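Local coordinates for protein cytochrome c (Chlorobaculum tepidum, PDB 3A9F) that carries electrons, through the single heme c of its C-terminal domain, in the P840 reaction centre of a green photosynthetic bacterium, at residues T15-P19 with T58-L63; F51-K56 with L88-F92; V65-Q69 with D78-I84. All blocks are in the same frame, centred on the assembly; numbering follows the deposited sequence. Where two conformers were deposited one is given.

Contact 1 of 3, residues T15-P19 with T58-L63; sequences TSDVP and TGQVNL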
# COMPACT_ATOMS: atom_id res chain seq x y z
N THR A 15 9.78 14.14 0.03
CA THR A 15 9.38 13.52 1.33
C THR A 15 8.27 12.49 1.09
O THR A 15 7.71 12.41 -0.01
CB THR A 15 8.90 14.58 2.36
OG1 THR A 15 7.74 15.26 1.86
CG2 THR A 15 10.01 15.59 2.65
N SER A 16 7.96 11.70 2.11
CA SER A 16 6.96 10.65 1.97
C SER A 16 5.54 11.19 2.05
O SER A 16 5.20 11.97 2.94
CB SER A 16 7.16 9.56 3.02
OG SER A 16 6.15 8.57 2.92
N ASP A 17 4.68 10.73 1.15
CA ASP A 17 3.26 11.06 1.23
C ASP A 17 2.51 10.15 2.20
O ASP A 17 1.29 10.26 2.32
CB ASP A 17 2.58 11.11 -0.16
CG ASP A 17 2.53 9.75 -0.87
OD1 ASP A 17 2.94 8.73 -0.29
OD2 ASP A 17 2.05 9.72 -2.04
N VAL A 18 3.24 9.27 2.89
CA VAL A 18 2.69 8.41 3.96
C VAL A 18 3.45 8.74 5.25
O VAL A 18 4.65 8.50 5.33
CB VAL A 18 2.84 6.90 3.63
CG1 VAL A 18 2.35 6.04 4.79
CG2 VAL A 18 2.10 6.56 2.35
N PRO A 19 2.75 9.30 6.25
CA PRO A 19 3.43 9.65 7.50
C PRO A 19 3.77 8.42 8.35
O PRO A 19 3.32 7.31 8.08
CB PRO A 19 2.39 10.51 8.25
CG PRO A 19 1.24 10.61 7.43
CD PRO A 19 1.37 9.78 6.20
N THR A 58 10.40 7.24 -4.40
CA THR A 58 10.05 8.63 -4.68
C THR A 58 9.07 9.23 -3.66
O THR A 58 8.62 10.36 -3.84
CB THR A 58 9.45 8.78 -6.09
OG1 THR A 58 8.19 8.11 -6.14
CG2 THR A 58 10.38 8.20 -7.16
N GLY A 59 8.73 8.46 -2.63
CA GLY A 59 7.80 8.91 -1.59
C GLY A 59 6.37 9.12 -2.07
O GLY A 59 5.65 10.00 -1.58
N GLN A 60 5.96 8.28 -3.02
CA GLN A 60 4.64 8.39 -3.62
C GLN A 60 3.82 7.10 -3.44
O GLN A 60 3.03 6.71 -4.31
CB GLN A 60 4.75 8.79 -5.09
CG GLN A 60 5.31 10.21 -5.27
CD GLN A 60 5.41 10.61 -6.72
OE1 GLN A 60 4.60 11.40 -7.21
NE2 GLN A 60 6.39 10.06 -7.43
N VAL A 61 3.97 6.46 -2.28
CA VAL A 61 3.20 5.25 -1.97
C VAL A 61 1.69 5.55 -1.91
O VAL A 61 0.89 4.80 -2.48
CB VAL A 61 3.69 4.62 -0.65
CG1 VAL A 61 2.75 3.51 -0.20
CG2 VAL A 61 5.15 4.12 -0.79
N ASN A 62 1.30 6.62 -1.23
CA ASN A 62 -0.13 6.93 -1.15
C ASN A 62 -0.72 7.22 -2.52
O ASN A 62 -1.84 6.81 -2.81
CB ASN A 62 -0.40 8.09 -0.20
CG ASN A 62 -1.86 8.24 0.09
OD1 ASN A 62 -2.51 7.32 0.60
ND2 ASN A 62 -2.42 9.40 -0.25
N LEU A 63 0.05 7.90 -3.37
CA LEU A 63 -0.39 8.17 -4.74
C LEU A 63 -0.86 6.89 -5.43
O LEU A 63 -1.97 6.85 -5.97
CB LEU A 63 0.75 8.82 -5.54
CG LEU A 63 0.43 9.18 -6.99
CD1 LEU A 63 -0.52 10.37 -7.05
CD2 LEU A 63 1.71 9.49 -7.76
O HOH W 1 5.81 12.80 -2.02
O HOH W 2 5.38 7.40 0.32
O HOH W 3 -0.85 11.38 -1.86
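The carboxylate of Asp17 takes the exposed amides at the start of helix 61-70. Its chi1 is p (65°) and chi2 is near zero, so the carboxylate plane contains the CA-CB bond and both oxygens face the first turn: Asn62 N donates to Asp17 OD1 at 2.8 Å and Leu63 N to Asp17 OD2 at 3.0 Å. Gln60 holds the N-cap position, but its CA-CB bond points away from the loop, and the side chain, m then t, does not cap its own helix but donates from NE2 to OG1 of Thr58 at 3.0 Å. Thr58, with chi1 p, uses the same OG1 to bond Lys54 O, back in the preceding helix. The acceptor for the helix amides thus comes from a remote part of the chain, and a short acidic side chain suits that task.

Gly59, at phi 68°, ends helix 48-56 with a Schellman motif. A CB there would lie 2.5 Å from Thr15 O, so the neighbouring loop as well as the backbone conformation suits glycine. Its carbonyl O accepts from Asp17 N at 3.0 Å and shares a water with Thr15 O. In the t rotamer, Ser16 OG bonds its own loop at Val18 O (2.8 Å) and receives a hydrogen bond from a water that also accepts from Val61 N. Val18, also t, sets CG2 3.9 Å from Val61 CB, a small beta-branched apolar contact beneath the polar layer.

A negative charge beside the first turn of a helix, where NH groups lacking helical acceptors and the positive end of the helix dipole meet, implies a favourable electrostatic as well as hydrogen-bonded attachment of the N-terminal loop.

Contact 2 of 3, residues F51-K56 with L88-F92; sequences FRTKYK and LHEKF. With HEC (heme c), chain C.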
# COMPACT_ATOMS: atom_id res chain seq x y z
N PHE A 51 6.98 -0.99 -8.23
CA PHE A 51 6.50 -0.30 -7.05
C PHE A 51 7.64 0.34 -6.26
O PHE A 51 7.56 1.51 -5.88
CB PHE A 51 5.71 -1.23 -6.13
CG PHE A 51 5.31 -0.58 -4.86
CD1 PHE A 51 4.23 0.30 -4.82
CD2 PHE A 51 6.09 -0.74 -3.71
CE1 PHE A 51 3.89 0.94 -3.63
CE2 PHE A 51 5.74 -0.10 -2.52
CZ PHE A 51 4.65 0.74 -2.48
N ARG A 52 8.69 -0.44 -6.02
CA ARG A 52 9.81 0.04 -5.21
C ARG A 52 10.52 1.22 -5.87
O ARG A 52 10.81 2.21 -5.21
CB ARG A 52 10.79 -1.10 -4.90
CG ARG A 52 10.25 -2.10 -3.90
CD ARG A 52 11.29 -3.15 -3.54
NE ARG A 52 10.73 -4.13 -2.61
CZ ARG A 52 10.33 -5.35 -2.94
NH1 ARG A 52 10.45 -5.79 -4.19
NH2 ARG A 52 9.82 -6.15 -2.01
N THR A 53 10.80 1.11 -7.16
CA THR A 53 11.58 2.14 -7.85
C THR A 53 10.77 3.39 -8.18
O THR A 53 11.24 4.51 -8.01
CB THR A 53 12.26 1.60 -9.13
OG1 THR A 53 11.26 1.23 -10.08
CG2 THR A 53 13.13 0.39 -8.82
N LYS A 54 9.53 3.20 -8.62
CA LYS A 54 8.72 4.31 -9.11
C LYS A 54 7.94 5.03 -8.01
O LYS A 54 7.68 6.22 -8.11
CB LYS A 54 7.78 3.82 -10.22
CG LYS A 54 6.92 4.88 -10.88
CD LYS A 54 6.26 4.32 -12.14
CE LYS A 54 5.33 5.32 -12.78
NZ LYS A 54 4.68 4.73 -13.99
N TYR A 55 7.53 4.29 -6.98
CA TYR A 55 6.64 4.86 -5.96
C TYR A 55 7.26 4.92 -4.58
O TYR A 55 7.26 5.98 -3.97
CB TYR A 55 5.29 4.12 -5.95
CG TYR A 55 4.58 4.22 -7.28
CD1 TYR A 55 3.98 5.41 -7.68
CD2 TYR A 55 4.52 3.13 -8.14
CE1 TYR A 55 3.34 5.52 -8.91
CE2 TYR A 55 3.87 3.22 -9.37
CZ TYR A 55 3.28 4.41 -9.75
OH TYR A 55 2.66 4.50 -10.97
N LYS A 56 7.80 3.81 -4.09
CA LYS A 56 8.40 3.83 -2.75
C LYS A 56 9.63 4.73 -2.67
O LYS A 56 9.72 5.56 -1.75
CB LYS A 56 8.71 2.42 -2.25
CG LYS A 56 9.19 2.41 -0.81
CD LYS A 56 9.20 1.02 -0.24
CE LYS A 56 9.80 1.07 1.15
NZ LYS A 56 9.44 -0.10 1.97
N LEU A 88 3.30 -0.72 3.18
CA LEU A 88 4.16 -0.69 2.00
C LEU A 88 5.31 0.30 2.20
O LEU A 88 6.46 0.00 1.83
CB LEU A 88 3.37 -0.31 0.76
CG LEU A 88 2.39 -1.36 0.27
CD1 LEU A 88 1.47 -0.73 -0.77
CD2 LEU A 88 3.13 -2.60 -0.29
N HIS A 89 5.02 1.46 2.79
CA HIS A 89 6.05 2.47 2.99
C HIS A 89 7.14 1.97 3.94
O HIS A 89 8.34 2.15 3.68
CB HIS A 89 5.42 3.77 3.50
CG HIS A 89 6.43 4.84 3.78
ND1 HIS A 89 6.52 5.45 5.01
CD2 HIS A 89 7.40 5.38 3.01
CE1 HIS A 89 7.51 6.33 4.97
NE2 HIS A 89 8.05 6.31 3.77
N GLU A 90 6.75 1.32 5.04
CA GLU A 90 7.71 0.99 6.11
C GLU A 90 8.35 -0.39 6.01
O GLU A 90 9.44 -0.59 6.55
CB GLU A 90 7.06 1.17 7.48
CG GLU A 90 6.60 2.62 7.69
CD GLU A 90 6.36 3.03 9.14
OE1 GLU A 90 6.70 2.28 10.08
OE2 GLU A 90 5.83 4.15 9.33
N LYS A 91 7.70 -1.32 5.30
CA LYS A 91 8.11 -2.73 5.34
C LYS A 91 8.37 -3.41 4.00
O LYS A 91 9.09 -4.41 3.96
CB LYS A 91 7.08 -3.57 6.10
CG LYS A 91 6.83 -3.17 7.55
CD LYS A 91 8.04 -3.44 8.42
CE LYS A 91 7.71 -3.12 9.86
NZ LYS A 91 8.91 -3.19 10.73
N PHE A 92 7.79 -2.91 2.91
CA PHE A 92 7.87 -3.66 1.65
C PHE A 92 9.24 -3.61 0.98
O PHE A 92 9.84 -2.53 0.92
CB PHE A 92 6.79 -3.18 0.68
CG PHE A 92 6.66 -4.04 -0.56
CD1 PHE A 92 6.29 -5.38 -0.47
CD2 PHE A 92 6.86 -3.49 -1.81
CE1 PHE A 92 6.15 -6.17 -1.62
CE2 PHE A 92 6.73 -4.27 -2.97
CZ PHE A 92 6.37 -5.61 -2.86
OXT PHE A 92 9.78 -4.61 0.47
FE HEC C . -2.71 -2.45 -9.03
CHA HEC C . -0.97 -1.63 -11.84
CHB HEC C . 0.07 -1.76 -7.13
CHC HEC C . -4.43 -3.31 -6.22
CHD HEC C . -5.52 -2.98 -10.89
NA HEC C . -0.84 -1.82 -9.42
C1A HEC C . -0.30 -1.52 -10.66
C2A HEC C . 1.06 -1.06 -10.50
C3A HEC C . 1.33 -1.07 -9.18
C4A HEC C . 0.17 -1.58 -8.49
CMA HEC C . 2.63 -0.69 -8.45
CAA HEC C . 1.96 -0.60 -11.66
CBA HEC C . 1.73 0.89 -11.91
CGA HEC C . 2.70 1.44 -12.92
O1A HEC C . 3.06 0.73 -13.88
O2A HEC C . 3.12 2.60 -12.74
NB HEC C . -2.25 -2.59 -7.05
C1B HEC C . -1.06 -2.18 -6.47
C2B HEC C . -1.22 -2.21 -5.04
C3B HEC C . -2.47 -2.63 -4.79
C4B HEC C . -3.14 -2.87 -6.03
CMB HEC C . -0.09 -1.78 -4.07
CAB HEC C . -3.24 -2.78 -3.47
CBB HEC C . -3.48 -1.37 -2.88
NC HEC C . -4.61 -3.05 -8.64
C1C HEC C . -5.12 -3.39 -7.40
C2C HEC C . -6.47 -3.83 -7.56
C3C HEC C . -6.77 -3.77 -8.88
C4C HEC C . -5.62 -3.24 -9.56
CMC HEC C . -7.32 -4.38 -6.41
CAC HEC C . -8.07 -4.15 -9.62
CBC HEC C . -9.34 -3.44 -9.07
ND HEC C . -3.16 -2.32 -11.04
C1D HEC C . -4.41 -2.55 -11.58
C2D HEC C . -4.38 -2.31 -13.00
C3D HEC C . -2.98 -1.90 -13.29
C4D HEC C . -2.29 -1.93 -12.04
CMD HEC C . -5.57 -2.44 -13.93
CAD HEC C . -2.43 -1.53 -14.67
CBD HEC C . -2.78 -0.09 -15.02
CGD HEC C . -1.97 0.84 -14.17
O1D HEC C . -0.72 0.84 -14.28
O2D HEC C . -2.59 1.56 -13.34
O HOH W 4 12.01 -1.79 -0.56
O HOH W 5 11.34 -0.19 4.03
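The chain's own C-terminal carboxylate is bound here, by two basic residues one helical turn apart. Arg52 forms a salt bridge from NH2 to Phe92 OXT at 2.9 Å, with NE adding a longer hydrogen bond to the same OXT at 3.3 Å. The planar guanidinium also lies flat over the Phe92 ring, planes at 11° and CZ 4.0 Å from the ring centroid, so one arginine supplies both ion pair and cation-pi stack. Lys56, fully extended, reaches the end of helix 78-91: its NZ donates to Phe92 O at 2.7 Å and Leu88 O at 3.0 Å, and weakly to His89 O at 3.0 Å. A long cationic side chain suits both the carbonyls of the last helical turn and the terminal carboxylate. Buried Phe51 supplies the apolar part of the contact, its CZ 3.6 Å from Leu88 CB and its CD2 3.4 Å from Phe92 CD2.

Helix 48-56 closes in a wider pi-type turn, where Lys56 N donates to Phe51 O at 2.9 Å. On the heme side, Tyr55 OH and Lys54 NZ donate to propionate oxygen O2A of the heme at 2.6 and 2.9 Å, while Phe51 CB lies 3.9 Å from methyl CMA. The contact ties the C-terminal helix and chain end to helix 48-56 beside the heme edge, in the all-helical mono-heme arrangement of the cytochrome c fold.

Contact 3 of 3, residues V65-Q69 with D78-I84; sequences VKRMQ and DDDAKTI. With HEC (heme c), chain C.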
# COMPACT_ATOMS: atom_id res chain seq x y z
N VAL A 65 -1.49 3.83 -4.11
CA VAL A 65 -2.54 3.09 -3.39
C VAL A 65 -3.90 3.73 -3.67
O VAL A 65 -4.88 3.00 -3.91
CB VAL A 65 -2.22 3.03 -1.89
CG1 VAL A 65 -3.39 2.46 -1.10
CG2 VAL A 65 -0.95 2.19 -1.66
N LYS A 66 -3.95 5.06 -3.66
CA LYS A 66 -5.20 5.76 -3.93
C LYS A 66 -5.66 5.58 -5.39
O LYS A 66 -6.87 5.49 -5.66
CB LYS A 66 -5.11 7.24 -3.53
CG LYS A 66 -4.89 7.49 -2.02
CD LYS A 66 -5.99 6.97 -1.07
CE LYS A 66 -7.22 7.87 -1.06
NZ LYS A 66 -8.24 7.41 -0.07
N ARG A 67 -4.71 5.49 -6.33
CA ARG A 67 -5.07 5.19 -7.71
C ARG A 67 -5.73 3.82 -7.80
O ARG A 67 -6.79 3.67 -8.42
CB ARG A 67 -3.84 5.23 -8.61
CG ARG A 67 -4.16 5.12 -10.07
CD ARG A 67 -2.94 5.43 -10.88
NE ARG A 67 -2.47 6.80 -10.69
CZ ARG A 67 -1.28 7.25 -11.06
NH1 ARG A 67 -0.41 6.43 -11.63
NH2 ARG A 67 -0.94 8.51 -10.84
N MET A 68 -5.12 2.82 -7.18
CA MET A 68 -5.71 1.48 -7.17
C MET A 68 -7.09 1.48 -6.50
O MET A 68 -8.03 0.86 -7.00
CB MET A 68 -4.76 0.49 -6.50
CG MET A 68 -3.41 0.41 -7.19
SD MET A 68 -3.56 -0.32 -8.85
CE MET A 68 -2.52 0.87 -9.71
N GLN A 69 -7.21 2.20 -5.39
CA GLN A 69 -8.49 2.29 -4.72
C GLN A 69 -9.59 2.79 -5.64
O GLN A 69 -10.72 2.30 -5.60
CB GLN A 69 -8.39 3.21 -3.52
CG GLN A 69 -9.74 3.42 -2.81
CD GLN A 69 -9.67 4.38 -1.67
OE1 GLN A 69 -8.79 5.21 -1.61
NE2 GLN A 69 -10.60 4.27 -0.74
N ASP A 78 -11.17 3.72 2.50
CA ASP A 78 -10.20 4.73 2.91
C ASP A 78 -9.30 4.22 4.04
O ASP A 78 -8.09 4.48 4.05
CB ASP A 78 -10.88 6.04 3.32
CG ASP A 78 -11.39 6.85 2.13
OD1 ASP A 78 -10.98 6.59 0.98
OD2 ASP A 78 -12.21 7.75 2.36
N ASP A 79 -9.89 3.51 5.00
CA ASP A 79 -9.07 2.94 6.07
C ASP A 79 -8.10 1.88 5.57
O ASP A 79 -6.95 1.82 6.01
CB ASP A 79 -9.93 2.38 7.19
CG ASP A 79 -10.52 3.44 8.05
OD1 ASP A 79 -9.81 4.43 8.33
OD2 ASP A 79 -11.68 3.28 8.47
N ASP A 80 -8.55 1.04 4.64
CA ASP A 80 -7.65 0.05 4.05
C ASP A 80 -6.46 0.78 3.41
O ASP A 80 -5.32 0.35 3.53
CB ASP A 80 -8.32 -0.74 2.92
CG ASP A 80 -9.41 -1.70 3.36
OD1 ASP A 80 -9.50 -2.04 4.55
OD2 ASP A 80 -10.17 -2.16 2.44
N ALA A 81 -6.74 1.87 2.68
CA ALA A 81 -5.68 2.58 1.98
C ALA A 81 -4.67 3.14 2.95
O ALA A 81 -3.47 3.12 2.67
CB ALA A 81 -6.27 3.68 1.12
N LYS A 82 -5.12 3.62 4.12
CA LYS A 82 -4.19 4.13 5.12
C LYS A 82 -3.28 3.01 5.63
O LYS A 82 -2.05 3.16 5.69
CB LYS A 82 -4.95 4.75 6.29
CG LYS A 82 -5.66 6.06 5.96
CD LYS A 82 -6.54 6.44 7.15
CE LYS A 82 -7.21 7.78 7.04
NZ LYS A 82 -8.03 8.00 8.26
N THR A 83 -3.88 1.88 6.00
CA THR A 83 -3.12 0.74 6.53
C THR A 83 -2.13 0.20 5.52
O THR A 83 -0.97 -0.07 5.84
CB THR A 83 -4.11 -0.34 6.96
OG1 THR A 83 -4.91 0.18 8.03
CG2 THR A 83 -3.41 -1.62 7.41
N ILE A 84 -2.59 0.04 4.29
CA ILE A 84 -1.78 -0.52 3.22
C ILE A 84 -0.61 0.40 2.92
O ILE A 84 0.52 -0.06 2.77
CB ILE A 84 -2.65 -0.77 1.97
CG1 ILE A 84 -3.59 -1.94 2.24
CG2 ILE A 84 -1.76 -1.02 0.72
CD1 ILE A 84 -4.73 -2.08 1.22
FE HEC C . -2.71 -2.45 -9.03
CHA HEC C . -0.97 -1.63 -11.84
CHB HEC C . 0.07 -1.76 -7.13
CHC HEC C . -4.43 -3.31 -6.22
CHD HEC C . -5.52 -2.98 -10.89
NA HEC C . -0.84 -1.82 -9.42
C1A HEC C . -0.30 -1.52 -10.66
C2A HEC C . 1.06 -1.06 -10.50
C3A HEC C . 1.33 -1.07 -9.18
C4A HEC C . 0.17 -1.58 -8.49
CMA HEC C . 2.63 -0.69 -8.45
CAA HEC C . 1.96 -0.60 -11.66
CBA HEC C . 1.73 0.89 -11.91
CGA HEC C . 2.70 1.44 -12.92
O1A HEC C . 3.06 0.73 -13.88
O2A HEC C . 3.12 2.60 -12.74
NB HEC C . -2.25 -2.59 -7.05
C1B HEC C . -1.06 -2.18 -6.47
C2B HEC C . -1.22 -2.21 -5.04
C3B HEC C . -2.47 -2.63 -4.79
C4B HEC C . -3.14 -2.87 -6.03
CMB HEC C . -0.09 -1.78 -4.07
CAB HEC C . -3.24 -2.78 -3.47
CBB HEC C . -3.48 -1.37 -2.88
NC HEC C . -4.61 -3.05 -8.64
C1C HEC C . -5.12 -3.39 -7.40
C2C HEC C . -6.47 -3.83 -7.56
C3C HEC C . -6.77 -3.77 -8.88
C4C HEC C . -5.62 -3.24 -9.56
CMC HEC C . -7.32 -4.38 -6.41
CAC HEC C . -8.07 -4.15 -9.62
CBC HEC C . -9.34 -3.44 -9.07
ND HEC C . -3.16 -2.32 -11.04
C1D HEC C . -4.41 -2.55 -11.58
C2D HEC C . -4.38 -2.31 -13.00
C3D HEC C . -2.98 -1.90 -13.29
C4D HEC C . -2.29 -1.93 -12.04
CMD HEC C . -5.57 -2.44 -13.93
CAD HEC C . -2.43 -1.53 -14.67
CBD HEC C . -2.78 -0.09 -15.02
CGD HEC C . -1.97 0.84 -14.17
O1D HEC C . -0.72 0.84 -14.28
O2D HEC C . -2.59 1.56 -13.34
O HOH W 6 -7.33 6.87 2.62
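Asp78 OD1 is shared by two donors from helix 61-70: Gln69 NE2 makes a hydrogen bond to it at 2.9 Å, and Lys66 NZ a salt bridge at 3.0 Å. Lys66 NZ also donates to Gln69 OE1 at 2.7 Å and to a water 2.9 Å away, which in turn donates to Asp78 O; that carbonyl also accepts from Lys82 N within its helix. Gln69 therefore has both ends of its amide engaged, NE2 serving Ile76 O as well. Here segments 65-69 and 78-84 of two successive helices of the cytochrome c fold run nearly antiparallel, at 150°, with a closest axis approach of 10.1 Å; the chain turns back after helix 61-70, which carries Met68, whose SD binds the heme iron at 2.3 Å, with His42 as the other protein ligand. Small Ala81 lets Val65 close in, CG1 to CB at 3.8 Å, and Val65 CG2 meets Ile84 CG2 at 4.1 Å. Ile84 CG2 is also 4.0 Å from CBB of the heme, and Asp80 OD2 is paired with Arg37 of helix 27-37.

Contact 1 lies at the surface, whereas contacts 2 and 3 are partly buried and both touch the heme, on opposite sides of the chain's centre. Helix 61-70 serves contacts 1 and 3, at its first turn and further along; helix 78-91 serves contacts 3 and 2, near its start and at its end. The chemistry follows these places: in contact 1 an acid meets a helix N-terminus, in contact 2 bases meet a helix C-terminus and the terminal carboxylate, and in contact 3 oppositely charged side chains flank a small apolar core. Contacts 1 and 2 touch through Val61 on Phe51, contacts 2 and 3 through Leu88 on Val65.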